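Local coordinates for hypothetical protein ybgI (Escherichia coli, Escherichia coli O157:H7, PDB 1NMO) that holds a dinuclear iron site in each subunit of a toroidal hexamer and may take part in breaking down radiation-damaged nucleotides, though its exact reaction is unknown, at residues Asp21-Lys32 with Asp90-Pro99; Thr34-Val42 with Thr234-Asp242. All coordinates share one frame; numbering follows the deposited sequence.

Following the chain from its N terminus, residues 21-32 supply an outermost strand and residues 34-42 the next strand in sequence, yet the two do not pair with each other. Interaction 1 closes a loop of 57 residues, bringing 90-99 back antiparallel against 21-32. Interaction 2 spans 191 residues and lays 234-242, near the C terminus, parallel to 34-42. Because the four segments alternate along the chain, the two closures cross rather than nest. Both build the same mixed five-stranded sheet, one at each margin, with strand 59-62 between strands 92-95 and 37-41. They touch where N92 ND2 lies 3.5 Å from V35 CG2.

Interaction 1: Asp21-Lys32 with Asp90-Pro99; sequences DYAPNGLQVEGK and DINLYGWHLP
L27 lies over one face of the Y94 ring: its methyl CD2 sits above the ring centre, 3.8 Å from the Y94 centroid, in a CH-pi contact. The W96 indole offers one face to the backbone of G26, with CZ2 3.5 Å from G26 CA. The H97 imidazole, in contrast, is used at its edge. Its ND1 donates in the ring plane to the syn lone pair of D21 OD1 at 2.8 Å, while Y22 CD2 comes to the same ring's edge. The H97 ring reaches D21 because CG stands anti to the backbone N (chi1 -171°). D21 OD1 also takes the Y22 amide on its anti lone pair, and OD2 accepts from L98 N. N25 OD1 in turn receives H97 N in a nearly straight bond. The arrangement is consistent with D21 fixing the rotation of the H97 ring, which lies close to H63 and one iron of the dinuclear site without being among the observed metal ligands.

Next to this end the strands pair antiparallel and are broken by a classic beta bulge, in which Q28 N and V29 N both donate to L93 O. Further along, the N92 amide bridges the turning chain: ND2 gives K32 O an in-plane bond of 2.9 Å, whereas G31 N approaches OD1 from above its carbonyl plane. A water lies within hydrogen-bonding distance of both E30 O and I91 O.

Strand 26-29 is the outermost strand here, and strand 92-95 separates it from strand 59-62. Helix 3-13 packs on the Y94 and W96 side, where Y94 OH bonds to N3 O and W96 NE1 to N11, while V29 and L93 lie against helix 78-88.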
ATOM      1  N   ASP A  21      17.175  41.963 -10.213  1.00 28.14           N
ATOM      2  CA  ASP A  21      16.422  40.719 -10.218  1.00 26.92           C
ATOM      3  C   ASP A  21      16.025  40.114 -11.596  1.00 27.09           C
ATOM      4  O   ASP A  21      16.133  40.753 -12.647  1.00 27.51           O
ATOM      5  CB  ASP A  21      15.177  41.007  -9.401  1.00 25.27           C
ATOM      6  CG  ASP A  21      14.821  39.902  -8.499  1.00 24.95           C
ATOM      7  OD1 ASP A  21      14.958  38.721  -8.921  1.00 22.81           O
ATOM      8  OD2 ASP A  21      14.382  40.242  -7.370  1.00 25.77           O
ATOM      9  N   TYR A  22      15.551  38.874 -11.569  1.00 27.21           N
ATOM     10  CA  TYR A  22      15.076  38.164 -12.774  1.00 26.63           C
ATOM     11  C   TYR A  22      13.595  38.593 -13.003  1.00 26.04           C
ATOM     12  O   TYR A  22      12.914  38.110 -13.944  1.00 26.09           O
ATOM     13  CB  TYR A  22      15.091  36.641 -12.543  1.00 26.03           C
ATOM     14  CG  TYR A  22      16.407  36.075 -12.146  1.00 27.97           C
ATOM     15  CD1 TYR A  22      17.371  35.777 -13.126  1.00 30.27           C
ATOM     16  CD2 TYR A  22      16.731  35.849 -10.777  1.00 29.09           C
ATOM     17  CE1 TYR A  22      18.649  35.266 -12.776  1.00 32.29           C
ATOM     18  CE2 TYR A  22      18.011  35.343 -10.398  1.00 30.58           C
ATOM     19  CZ  TYR A  22      18.961  35.057 -11.411  1.00 31.56           C
ATOM     20  OH  TYR A  22      20.229  34.597 -11.119  1.00 34.74           O
ATOM     21  N   ALA A  23      13.062  39.436 -12.123  1.00 24.16           N
ATOM     22  CA  ALA A  23      11.680  39.816 -12.338  1.00 23.21           C
ATOM     23  C   ALA A  23      11.329  41.093 -11.592  1.00 22.73           C
ATOM     24  O   ALA A  23      11.990  41.486 -10.616  1.00 23.13           O
ATOM     25  CB  ALA A  23      10.737  38.654 -11.963  1.00 22.37           C
ATOM     26  N   PRO A  24      10.312  41.806 -12.074  1.00 21.99           N
ATOM     27  CA  PRO A  24      10.036  43.024 -11.294  1.00 20.71           C
ATOM     28  C   PRO A  24       9.621  42.770  -9.852  1.00 19.82           C
ATOM     29  O   PRO A  24       8.869  41.858  -9.577  1.00 19.63           O
ATOM     30  CB  PRO A  24       8.909  43.699 -12.070  1.00 19.88           C
ATOM     31  CG  PRO A  24       8.223  42.484 -12.856  1.00 20.38           C
ATOM     32  CD  PRO A  24       9.471  41.718 -13.297  1.00 22.15           C
ATOM     33  N   ASN A  25      10.109  43.590  -8.932  1.00 19.69           N
ATOM     34  CA  ASN A  25       9.695  43.489  -7.537  1.00 19.39           C
ATOM     35  C   ASN A  25       8.698  44.678  -7.226  1.00 19.09           C
ATOM     36  O   ASN A  25       8.804  45.781  -7.821  1.00 19.44           O
ATOM     37  CB  ASN A  25      10.940  43.480  -6.625  1.00 16.75           C
ATOM     38  CG  ASN A  25      11.725  42.195  -6.723  1.00 17.25           C
ATOM     39  OD1 ASN A  25      11.157  41.074  -6.492  1.00 15.41           O
ATOM     40  ND2 ASN A  25      13.076  42.310  -7.031  1.00 14.38           N
ATOM     41  N   GLY A  26       7.710  44.437  -6.341  1.00 18.43           N
ATOM     42  CA  GLY A  26       6.743  45.480  -6.002  1.00 17.10           C
ATOM     43  C   GLY A  26       5.332  45.128  -6.467  1.00 17.28           C
ATOM     44  O   GLY A  26       4.961  43.932  -6.454  1.00 16.49           O
ATOM     45  N   LEU A  27       4.556  46.139  -6.904  1.00 16.47           N
ATOM     46  CA  LEU A  27       3.160  45.904  -7.387  1.00 16.18           C
ATOM     47  C   LEU A  27       3.276  45.196  -8.740  1.00 15.64           C
ATOM     48  O   LEU A  27       3.785  45.813  -9.669  1.00 15.79           O
ATOM     49  CB  LEU A  27       2.476  47.232  -7.703  1.00 15.02           C
ATOM     50  CG  LEU A  27       1.135  47.409  -7.044  1.00 17.27           C
ATOM     51  CD1 LEU A  27       0.381  48.478  -7.773  1.00 15.35           C
ATOM     52  CD2 LEU A  27       0.376  46.141  -6.992  1.00 14.01           C
ATOM     53  N   GLN A  28       2.836  43.966  -8.911  1.00 14.35           N
ATOM     54  CA  GLN A  28       2.988  43.450 -10.267  1.00 15.69           C
ATOM     55  C   GLN A  28       1.657  43.522 -11.029  1.00 16.61           C
ATOM     56  O   GLN A  28       1.626  43.520 -12.261  1.00 16.62           O
ATOM     57  CB  GLN A  28       3.474  42.011 -10.251  1.00 15.30           C
ATOM     58  CG  GLN A  28       4.816  41.837  -9.522  1.00 16.77           C
ATOM     59  CD  GLN A  28       5.286  40.405  -9.672  1.00 17.97           C
ATOM     60  OE1 GLN A  28       4.513  39.533 -10.109  1.00 16.67           O
ATOM     61  NE2 GLN A  28       6.544  40.146  -9.322  1.00 17.35           N
ATOM     62  N   VAL A  29       0.538  43.578 -10.327  1.00 16.37           N
ATOM     63  CA  VAL A  29      -0.729  43.637 -11.078  1.00 17.19           C
ATOM     64  C   VAL A  29      -1.537  44.557 -10.223  1.00 17.95           C
ATOM     65  O   VAL A  29      -1.857  44.231  -9.095  1.00 19.32           O
ATOM     66  CB  VAL A  29      -1.420  42.256 -11.185  1.00 15.64           C
ATOM     67  CG1 VAL A  29      -2.653  42.372 -12.106  1.00 14.71           C
ATOM     68  CG2 VAL A  29      -0.396  41.191 -11.762  1.00 15.45           C
ATOM     69  N   GLU A  30      -1.815  45.741 -10.735  1.00 17.93           N
ATOM     70  CA  GLU A  30      -2.589  46.722  -9.993  1.00 18.00           C
ATOM     71  C   GLU A  30      -4.060  46.346  -9.859  1.00 18.88           C
ATOM     72  O   GLU A  30      -4.657  45.815 -10.789  1.00 17.10           O
ATOM     73  CB  GLU A  30      -2.507  48.051 -10.707  1.00 17.78           C
ATOM     74  CG  GLU A  30      -2.854  49.208  -9.900  1.00 18.62           C
ATOM     75  CD  GLU A  30      -2.988  50.443 -10.768  1.00 21.83           C
ATOM     76  OE1 GLU A  30      -2.422  50.441 -11.916  1.00 21.48           O
ATOM     77  OE2 GLU A  30      -3.655  51.409 -10.300  1.00 20.45           O
ATOM     78  N   GLY A  31      -4.626  46.682  -8.686  1.00 20.26           N
ATOM     79  CA  GLY A  31      -6.031  46.452  -8.363  1.00 18.64           C
ATOM     80  C   GLY A  31      -6.635  47.661  -7.621  1.00 18.52           C
ATOM     81  O   GLY A  31      -6.263  48.811  -7.924  1.00 17.19           O
ATOM     82  N   LYS A  32      -7.608  47.426  -6.707  1.00 18.28           N
ATOM     83  CA  LYS A  32      -8.280  48.522  -5.986  1.00 17.84           C
ATOM     84  C   LYS A  32      -7.253  49.331  -5.213  1.00 19.12           C
ATOM     85  O   LYS A  32      -6.303  48.809  -4.611  1.00 17.62           O
ATOM     86  CB  LYS A  32      -9.344  47.995  -5.041  1.00 15.81           C
ATOM     87  CG  LYS A  32      -8.752  47.009  -4.128  1.00 16.93           C
ATOM     88  CD  LYS A  32      -9.686  46.499  -3.029  1.00 18.07           C
ATOM     89  CE  LYS A  32     -11.026  45.992  -3.533  1.00 19.95           C
ATOM     90  NZ  LYS A  32     -11.299  44.692  -2.824  1.00 17.82           N
ATOM     91  N   ASP A  90     -10.296  42.928  -8.868  1.00 17.78           N
ATOM     92  CA  ASP A  90      -9.544  44.110  -8.427  1.00 16.61           C
ATOM     93  C   ASP A  90      -8.593  43.799  -7.319  1.00 15.13           C
ATOM     94  O   ASP A  90      -8.415  44.596  -6.393  1.00 14.51           O
ATOM     95  CB  ASP A  90     -10.457  45.206  -7.944  1.00 18.62           C
ATOM     96  CG  ASP A  90     -11.410  45.655  -8.994  1.00 20.04           C
ATOM     97  OD1 ASP A  90     -10.929  46.003 -10.100  1.00 20.57           O
ATOM     98  OD2 ASP A  90     -12.657  45.654  -8.696  1.00 21.59           O
ATOM     99  N   ILE A  91      -7.982  42.637  -7.393  1.00 14.18           N
ATOM    100  CA  ILE A  91      -7.035  42.266  -6.360  1.00 13.84           C
ATOM    101  C   ILE A  91      -5.617  42.702  -6.786  1.00 13.38           C
ATOM    102  O   ILE A  91      -5.198  42.355  -7.877  1.00 14.50           O
ATOM    103  CB  ILE A  91      -7.050  40.742  -6.160  1.00 11.96           C
ATOM    104  CG1 ILE A  91      -8.362  40.261  -5.583  1.00 14.17           C
ATOM    105  CG2 ILE A  91      -5.955  40.329  -5.237  1.00 14.26           C
ATOM    106  CD1 ILE A  91      -8.394  38.745  -5.356  1.00  9.61           C
ATOM    107  N   ASN A  92      -4.912  43.500  -5.969  1.00 12.87           N
ATOM    108  CA  ASN A  92      -3.484  43.846  -6.230  1.00 13.31           C
ATOM    109  C   ASN A  92      -2.489  42.636  -6.058  1.00 13.10           C
ATOM    110  O   ASN A  92      -2.508  41.950  -5.025  1.00 14.36           O
ATOM    111  CB  ASN A  92      -3.008  44.940  -5.250  1.00 12.53           C
ATOM    112  CG  ASN A  92      -3.793  46.210  -5.404  1.00 11.97           C
ATOM    113  OD1 ASN A  92      -3.396  47.114  -6.136  1.00 12.52           O
ATOM    114  ND2 ASN A  92      -4.965  46.265  -4.777  1.00 12.37           N
ATOM    115  N   LEU A  93      -1.631  42.327  -7.025  1.00 12.42           N
ATOM    116  CA  LEU A  93      -0.651  41.253  -6.725  1.00 11.40           C
ATOM    117  C   LEU A  93       0.688  41.928  -6.570  1.00 12.45           C
ATOM    118  O   LEU A  93       1.098  42.686  -7.463  1.00 14.21           O
ATOM    119  CB  LEU A  93      -0.454  40.260  -7.859  1.00 10.48           C
ATOM    120  CG  LEU A  93       0.737  39.297  -7.686  1.00  9.49           C
ATOM    121  CD1 LEU A  93       0.328  38.281  -6.631  1.00  7.89           C
ATOM    122  CD2 LEU A  93       1.044  38.520  -8.981  1.00  8.78           C
ATOM    123  N   TYR A  94       1.382  41.683  -5.449  1.00 11.46           N
ATOM    124  CA  TYR A  94       2.736  42.222  -5.258  1.00  8.49           C
ATOM    125  C   TYR A  94       3.537  40.947  -5.105  1.00  9.83           C
ATOM    126  O   TYR A  94       2.975  39.925  -4.632  1.00 10.66           O
ATOM    127  CB  TYR A  94       2.905  42.969  -3.920  1.00  9.23           C
ATOM    128  CG  TYR A  94       1.979  44.167  -3.639  1.00  9.13           C
ATOM    129  CD1 TYR A  94       0.658  43.979  -3.354  1.00  9.62           C
ATOM    130  CD2 TYR A  94       2.475  45.478  -3.637  1.00 10.82           C
ATOM    131  CE1 TYR A  94      -0.193  45.063  -3.047  1.00 12.47           C
ATOM    132  CE2 TYR A  94       1.640  46.584  -3.350  1.00 11.86           C
ATOM    133  CZ  TYR A  94       0.317  46.362  -3.043  1.00 12.09           C
ATOM    134  OH  TYR A  94      -0.484  47.443  -2.669  1.00 11.57           O
ATOM    135  N   GLY A  95       4.818  40.999  -5.509  1.00 10.09           N
ATOM    136  CA  GLY A  95       5.784  39.911  -5.350  1.00  8.96           C
ATOM    137  C   GLY A  95       7.175  40.544  -5.049  1.00 11.98           C
ATOM    138  O   GLY A  95       7.476  41.639  -5.567  1.00 12.88           O
ATOM    139  N   TRP A  96       7.992  39.942  -4.165  1.00 12.77           N
ATOM    140  CA  TRP A  96       9.362  40.364  -3.910  1.00 12.72           C
ATOM    141  C   TRP A  96      10.215  39.095  -4.003  1.00 13.74           C
ATOM    142  O   TRP A  96      10.092  38.185  -3.178  1.00 15.77           O
ATOM    143  CB  TRP A  96       9.537  40.987  -2.532  1.00 12.29           C
ATOM    144  CG  TRP A  96       9.189  42.429  -2.540  1.00 12.30           C
ATOM    145  CD1 TRP A  96      10.010  43.459  -2.871  1.00 14.26           C
ATOM    146  CD2 TRP A  96       7.882  43.009  -2.337  1.00 13.00           C
ATOM    147  NE1 TRP A  96       9.316  44.635  -2.899  1.00 13.30           N
ATOM    148  CE2 TRP A  96       8.007  44.394  -2.575  1.00 12.13           C
ATOM    149  CE3 TRP A  96       6.616  42.482  -1.971  1.00 12.88           C
ATOM    150  CZ2 TRP A  96       6.933  45.264  -2.475  1.00 11.17           C
ATOM    151  CZ3 TRP A  96       5.546  43.328  -1.869  1.00 10.40           C
ATOM    152  CH2 TRP A  96       5.707  44.728  -2.125  1.00 12.98           C
ATOM    153  N   HIS A  97      11.091  39.018  -5.002  1.00 15.33           N
ATOM    154  CA  HIS A  97      11.947  37.853  -5.194  1.00 15.43           C
ATOM    155  C   HIS A  97      13.285  38.013  -4.417  1.00 16.95           C
ATOM    156  O   HIS A  97      13.267  37.915  -3.189  1.00 17.75           O
ATOM    157  CB  HIS A  97      12.163  37.627  -6.700  1.00 15.25           C
ATOM    158  CG  HIS A  97      12.847  36.341  -7.047  1.00 16.94           C
ATOM    159  ND1 HIS A  97      13.976  36.295  -7.850  1.00 18.12           N
ATOM    160  CD2 HIS A  97      12.608  35.060  -6.663  1.00 16.69           C
ATOM    161  CE1 HIS A  97      14.408  35.045  -7.935  1.00 17.55           C
ATOM    162  NE2 HIS A  97      13.598  34.274  -7.228  1.00 18.63           N
ATOM    163  N   LEU A  98      14.424  38.335  -5.045  1.00 16.05           N
ATOM    164  CA  LEU A  98      15.674  38.337  -4.250  1.00 14.81           C
ATOM    165  C   LEU A  98      15.660  39.148  -2.963  1.00 15.70           C
ATOM    166  O   LEU A  98      16.197  38.703  -1.889  1.00 17.71           O
ATOM    167  CB  LEU A  98      16.889  38.695  -5.137  1.00 13.59           C
ATOM    168  CG  LEU A  98      16.987  37.660  -6.303  1.00 14.67           C
ATOM    169  CD1 LEU A  98      18.171  37.974  -7.239  1.00 14.54           C
ATOM    170  CD2 LEU A  98      17.160  36.255  -5.770  1.00 14.16           C
ATOM    171  N   PRO A  99      15.026  40.326  -2.991  1.00 14.76           N
ATOM    172  CA  PRO A  99      15.045  41.065  -1.719  1.00 15.24           C
ATOM    173  C   PRO A  99      14.466  40.241  -0.584  1.00 15.64           C
ATOM    174  O   PRO A  99      14.909  40.340   0.598  1.00 17.93           O
ATOM    175  CB  PRO A  99      14.223  42.327  -2.027  1.00 14.14           C
ATOM    176  CG  PRO A  99      14.503  42.537  -3.531  1.00 13.34           C
ATOM    177  CD  PRO A  99      14.357  41.094  -4.045  1.00 14.10           C
TER
HETATM  178  O   HOH W   1      -6.159  43.610 -10.449  1.00 19.32           O

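Interaction 2: Thr34-Val42 with Thr234-Asp242; sequences TVQKIVTGV and TDLDVTFID
I38 and V238 stand side by side as a parallel beta pair, part of the run K37-D237 to T40-F240 in which strand 237-240 forms a margin of the mixed five-stranded sheet. The strand segments run at 22° to one another, with axes 4.7 Å apart at closest approach. Backbone bonds alternate between them: I38 N donates to D237 O, I38 O accepts from T239 N, and the series ends with a nearly straight bond from I241 N to T40 O.

Packing is dense on the face of I38, T40, V238 and F240. I38 CB lies 4.0 Å from V238 CG2, and its CD1 reaches L236 CD1. T40 crosses V238 at about a right angle, bringing T40 CG2 to 3.5 Å from V238 CG1, tighter than usual for two carbons. Helix 221-233 covers the T40 end and helix 3-13 the I38 and L236 end.

The other face is looser toward K37, D237 and T239, all partly exposed. There the K37 chain, bent at chi2 (94°), runs beside D237 and makes a salt bridge, NZ to OD2 2.5 Å. Beyond it, V39 and I241 turn to helix 46-54.

T40 OG1, hydrogen-bonded to S227 OG of helix 221-233, lies at the edge of the F240 ring, in its plane, 3.6 Å from F240 CD1.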
ATOM      1  N   THR A  34      -7.449  51.085  -2.393  1.00 20.48           N
ATOM      2  CA  THR A  34      -7.464  50.881  -0.953  1.00 21.98           C
ATOM      3  C   THR A  34      -7.281  49.431  -0.537  1.00 20.93           C
ATOM      4  O   THR A  34      -8.182  48.594  -0.767  1.00 21.92           O
ATOM      5  CB  THR A  34      -8.808  51.427  -0.403  1.00 22.06           C
ATOM      6  OG1 THR A  34      -8.955  52.775  -0.896  1.00 24.13           O
ATOM      7  CG2 THR A  34      -8.831  51.446   1.122  1.00 21.27           C
ATOM      8  N   VAL A  35      -6.148  49.138   0.080  1.00 18.71           N
ATOM      9  CA  VAL A  35      -5.843  47.773   0.543  1.00 18.91           C
ATOM     10  C   VAL A  35      -5.908  47.633   2.064  1.00 19.31           C
ATOM     11  O   VAL A  35      -5.199  48.342   2.794  1.00 21.55           O
ATOM     12  CB  VAL A  35      -4.417  47.350   0.110  1.00 18.86           C
ATOM     13  CG1 VAL A  35      -4.019  46.096   0.908  1.00 20.14           C
ATOM     14  CG2 VAL A  35      -4.361  47.051  -1.412  1.00 17.71           C
ATOM     15  N   GLN A  36      -6.748  46.737   2.544  1.00 20.48           N
ATOM     16  CA  GLN A  36      -6.900  46.476   3.965  1.00 20.84           C
ATOM     17  C   GLN A  36      -6.701  45.001   4.323  1.00 21.58           C
ATOM     18  O   GLN A  36      -6.008  44.683   5.296  1.00 22.68           O
ATOM     19  CB  GLN A  36      -8.283  46.873   4.474  1.00 21.33           C
ATOM     20  CG  GLN A  36      -8.534  46.333   5.917  1.00 24.87           C
ATOM     21  CD  GLN A  36      -7.430  46.792   7.001  1.00 29.82           C
ATOM     22  OE1 GLN A  36      -7.241  46.125   8.096  1.00 31.53           O
ATOM     23  NE2 GLN A  36      -6.717  47.937   6.707  1.00 30.28           N
ATOM     24  N   LYS A  37      -7.283  44.095   3.542  1.00 21.03           N
ATOM     25  CA  LYS A  37      -7.232  42.647   3.802  1.00 21.39           C
ATOM     26  C   LYS A  37      -6.170  42.007   2.881  1.00 21.30           C
ATOM     27  O   LYS A  37      -6.235  42.199   1.658  1.00 21.09           O
ATOM     28  CB  LYS A  37      -8.650  42.082   3.545  1.00 20.71           C
ATOM     29  CG  LYS A  37      -8.770  40.573   3.694  1.00 23.56           C
ATOM     30  CD  LYS A  37      -9.231  40.105   5.072  1.00 24.38           C
ATOM     31  CE  LYS A  37      -8.947  38.585   5.243  1.00 25.73           C
ATOM     32  NZ  LYS A  37      -8.797  38.091   6.736  1.00 27.90           N
ATOM     33  N   ILE A  38      -5.186  41.284   3.439  1.00 19.64           N
ATOM     34  CA  ILE A  38      -4.120  40.742   2.599  1.00 17.73           C
ATOM     35  C   ILE A  38      -3.824  39.250   2.813  1.00 17.94           C
ATOM     36  O   ILE A  38      -3.733  38.792   3.978  1.00 18.86           O
ATOM     37  CB  ILE A  38      -2.812  41.533   2.845  1.00 18.45           C
ATOM     38  CG1 ILE A  38      -3.043  43.008   2.655  1.00 17.26           C
ATOM     39  CG2 ILE A  38      -1.804  41.222   1.840  1.00 17.06           C
ATOM     40  CD1 ILE A  38      -1.717  43.730   2.506  1.00 17.70           C
ATOM     41  N   VAL A  39      -3.708  38.511   1.696  1.00 14.61           N
ATOM     42  CA  VAL A  39      -3.374  37.106   1.682  1.00 15.35           C
ATOM     43  C   VAL A  39      -1.943  37.001   1.046  1.00 15.69           C
ATOM     44  O   VAL A  39      -1.644  37.657   0.015  1.00 15.82           O
ATOM     45  CB  VAL A  39      -4.436  36.285   0.832  1.00 15.61           C
ATOM     46  CG1 VAL A  39      -3.789  34.990   0.234  1.00 16.46           C
ATOM     47  CG2 VAL A  39      -5.677  35.970   1.688  1.00 13.62           C
ATOM     48  N   THR A  40      -1.070  36.204   1.690  1.00 13.89           N
ATOM     49  CA  THR A  40       0.286  36.017   1.274  1.00 12.52           C
ATOM     50  C   THR A  40       0.583  34.530   1.212  1.00 13.67           C
ATOM     51  O   THR A  40      -0.129  33.710   1.830  1.00 14.79           O
ATOM     52  CB  THR A  40       1.251  36.676   2.282  1.00 13.16           C
ATOM     53  OG1 THR A  40       1.256  35.924   3.515  1.00 10.95           O
ATOM     54  CG2 THR A  40       0.819  38.131   2.547  1.00  8.53           C
ATOM     55  N   GLY A  41       1.616  34.163   0.434  1.00 12.64           N
ATOM     56  CA  GLY A  41       2.000  32.762   0.311  1.00 12.42           C
ATOM     57  C   GLY A  41       3.267  32.713  -0.467  1.00 11.99           C
ATOM     58  O   GLY A  41       3.688  33.759  -0.924  1.00 12.27           O
ATOM     59  N   VAL A  42       3.879  31.541  -0.647  1.00 11.72           N
ATOM     60  CA  VAL A  42       5.160  31.467  -1.403  1.00  9.60           C
ATOM     61  C   VAL A  42       5.010  31.890  -2.920  1.00  9.84           C
ATOM     62  O   VAL A  42       5.811  32.652  -3.468  1.00  8.24           O
ATOM     63  CB  VAL A  42       5.659  29.992  -1.309  1.00  9.19           C
ATOM     64  CG1 VAL A  42       6.896  29.771  -2.193  1.00  7.94           C
ATOM     65  CG2 VAL A  42       5.948  29.613   0.174  1.00  5.91           C
ATOM     66  N   THR A 234       1.499  47.696  11.046  1.00 19.69           N
ATOM     67  CA  THR A 234       0.430  48.394  10.355  1.00 20.40           C
ATOM     68  C   THR A 234      -0.903  47.876  10.851  1.00 20.92           C
ATOM     69  O   THR A 234      -0.958  46.988  11.697  1.00 21.67           O
ATOM     70  CB  THR A 234       0.470  48.175   8.812  1.00 19.35           C
ATOM     71  OG1 THR A 234       0.050  46.834   8.531  1.00 18.39           O
ATOM     72  CG2 THR A 234       1.797  48.439   8.269  1.00 16.84           C
ATOM     73  N   ASP A 235      -1.980  48.445  10.326  1.00 21.91           N
ATOM     74  CA  ASP A 235      -3.328  48.040  10.746  1.00 24.18           C
ATOM     75  C   ASP A 235      -4.004  47.080   9.768  1.00 23.31           C
ATOM     76  O   ASP A 235      -5.191  46.675   9.930  1.00 23.81           O
ATOM     77  CB  ASP A 235      -4.194  49.300  10.980  1.00 25.98           C
ATOM     78  CG  ASP A 235      -3.536  50.267  12.018  1.00 30.40           C
ATOM     79  OD1 ASP A 235      -3.117  49.760  13.137  1.00 34.01           O
ATOM     80  OD2 ASP A 235      -3.425  51.512  11.721  1.00 31.29           O
ATOM     81  N   LEU A 236      -3.203  46.692   8.778  1.00 23.10           N
ATOM     82  CA  LEU A 236      -3.620  45.786   7.716  1.00 21.07           C
ATOM     83  C   LEU A 236      -3.896  44.434   8.318  1.00 21.61           C
ATOM     84  O   LEU A 236      -3.266  44.064   9.280  1.00 22.65           O
ATOM     85  CB  LEU A 236      -2.498  45.632   6.704  1.00 18.44           C
ATOM     86  CG  LEU A 236      -2.107  46.865   5.908  1.00 18.30           C
ATOM     87  CD1 LEU A 236      -0.863  46.530   5.112  1.00 16.02           C
ATOM     88  CD2 LEU A 236      -3.284  47.343   5.015  1.00 17.30           C
ATOM     89  N   ASP A 237      -4.827  43.680   7.749  1.00 21.53           N
ATOM     90  CA  ASP A 237      -5.091  42.353   8.242  1.00 21.89           C
ATOM     91  C   ASP A 237      -4.345  41.375   7.257  1.00 21.06           C
ATOM     92  O   ASP A 237      -4.883  41.086   6.182  1.00 21.57           O
ATOM     93  CB  ASP A 237      -6.616  42.124   8.219  1.00 23.36           C
ATOM     94  CG  ASP A 237      -6.999  40.666   8.469  1.00 26.86           C
ATOM     95  OD1 ASP A 237      -6.235  40.001   9.201  1.00 27.89           O
ATOM     96  OD2 ASP A 237      -8.063  40.168   7.980  1.00 30.20           O
ATOM     97  N   VAL A 238      -3.159  40.857   7.615  1.00 19.14           N
ATOM     98  CA  VAL A 238      -2.422  39.974   6.722  1.00 18.37           C
ATOM     99  C   VAL A 238      -2.453  38.522   7.153  1.00 19.58           C
ATOM    100  O   VAL A 238      -2.139  38.219   8.312  1.00 21.16           O
ATOM    101  CB  VAL A 238      -0.968  40.438   6.612  1.00 18.81           C
ATOM    102  CG1 VAL A 238      -0.295  39.742   5.438  1.00 16.87           C
ATOM    103  CG2 VAL A 238      -0.940  41.975   6.377  1.00 15.78           C
ATOM    104  N   THR A 239      -2.833  37.599   6.246  1.00 18.23           N
ATOM    105  CA  THR A 239      -2.928  36.176   6.590  1.00 15.86           C
ATOM    106  C   THR A 239      -2.048  35.352   5.648  1.00 15.75           C
ATOM    107  O   THR A 239      -2.333  35.240   4.470  1.00 14.36           O
ATOM    108  CB  THR A 239      -4.398  35.664   6.415  1.00 16.39           C
ATOM    109  OG1 THR A 239      -5.292  36.451   7.215  1.00 18.87           O
ATOM    110  CG2 THR A 239      -4.553  34.213   6.889  1.00 16.56           C
ATOM    111  N   PHE A 240      -0.985  34.755   6.168  1.00 15.19           N
ATOM    112  CA  PHE A 240      -0.097  33.888   5.378  1.00 15.27           C
ATOM    113  C   PHE A 240      -0.694  32.483   5.178  1.00 15.44           C
ATOM    114  O   PHE A 240      -0.991  31.807   6.170  1.00 17.62           O
ATOM    115  CB  PHE A 240       1.243  33.721   6.082  1.00 14.14           C
ATOM    116  CG  PHE A 240       2.095  32.611   5.517  1.00 16.71           C
ATOM    117  CD1 PHE A 240       2.426  32.586   4.176  1.00 15.28           C
ATOM    118  CD2 PHE A 240       2.546  31.567   6.328  1.00 17.57           C
ATOM    119  CE1 PHE A 240       3.179  31.535   3.646  1.00 15.76           C
ATOM    120  CE2 PHE A 240       3.309  30.515   5.771  1.00 17.14           C
ATOM    121  CZ  PHE A 240       3.611  30.503   4.442  1.00 15.68           C
ATOM    122  N   ILE A 241      -0.883  32.054   3.920  1.00 13.24           N
ATOM    123  CA  ILE A 241      -1.419  30.711   3.610  1.00 12.32           C
ATOM    124  C   ILE A 241      -0.349  29.796   3.010  1.00 11.57           C
ATOM    125  O   ILE A 241       0.233  30.137   1.954  1.00 10.66           O
ATOM    126  CB  ILE A 241      -2.574  30.796   2.608  1.00 10.91           C
ATOM    127  CG1 ILE A 241      -3.642  31.698   3.194  1.00 12.66           C
ATOM    128  CG2 ILE A 241      -3.216  29.390   2.392  1.00 11.49           C
ATOM    129  CD1 ILE A 241      -4.982  31.609   2.455  1.00 11.82           C
ATOM    130  N   ASP A 242      -0.050  28.674   3.673  1.00 10.84           N
ATOM    131  CA  ASP A 242       0.937  27.711   3.184  1.00 11.91           C
ATOM    132  C   ASP A 242       0.226  26.631   2.300  1.00 12.38           C
ATOM    133  O   ASP A 242      -0.383  25.713   2.821  1.00 12.67           O
ATOM    134  CB  ASP A 242       1.625  27.036   4.384  1.00 13.09           C
ATOM    135  CG  ASP A 242       2.664  25.932   3.962  1.00 17.66           C
ATOM    136  OD1 ASP A 242       2.897  25.719   2.746  1.00 18.38           O
ATOM    137  OD2 ASP A 242       3.258  25.275   4.865  1.00 17.95           O
TER
HETATM  138  O   HOH W   2       2.018  29.381   0.083  1.00 10.39           O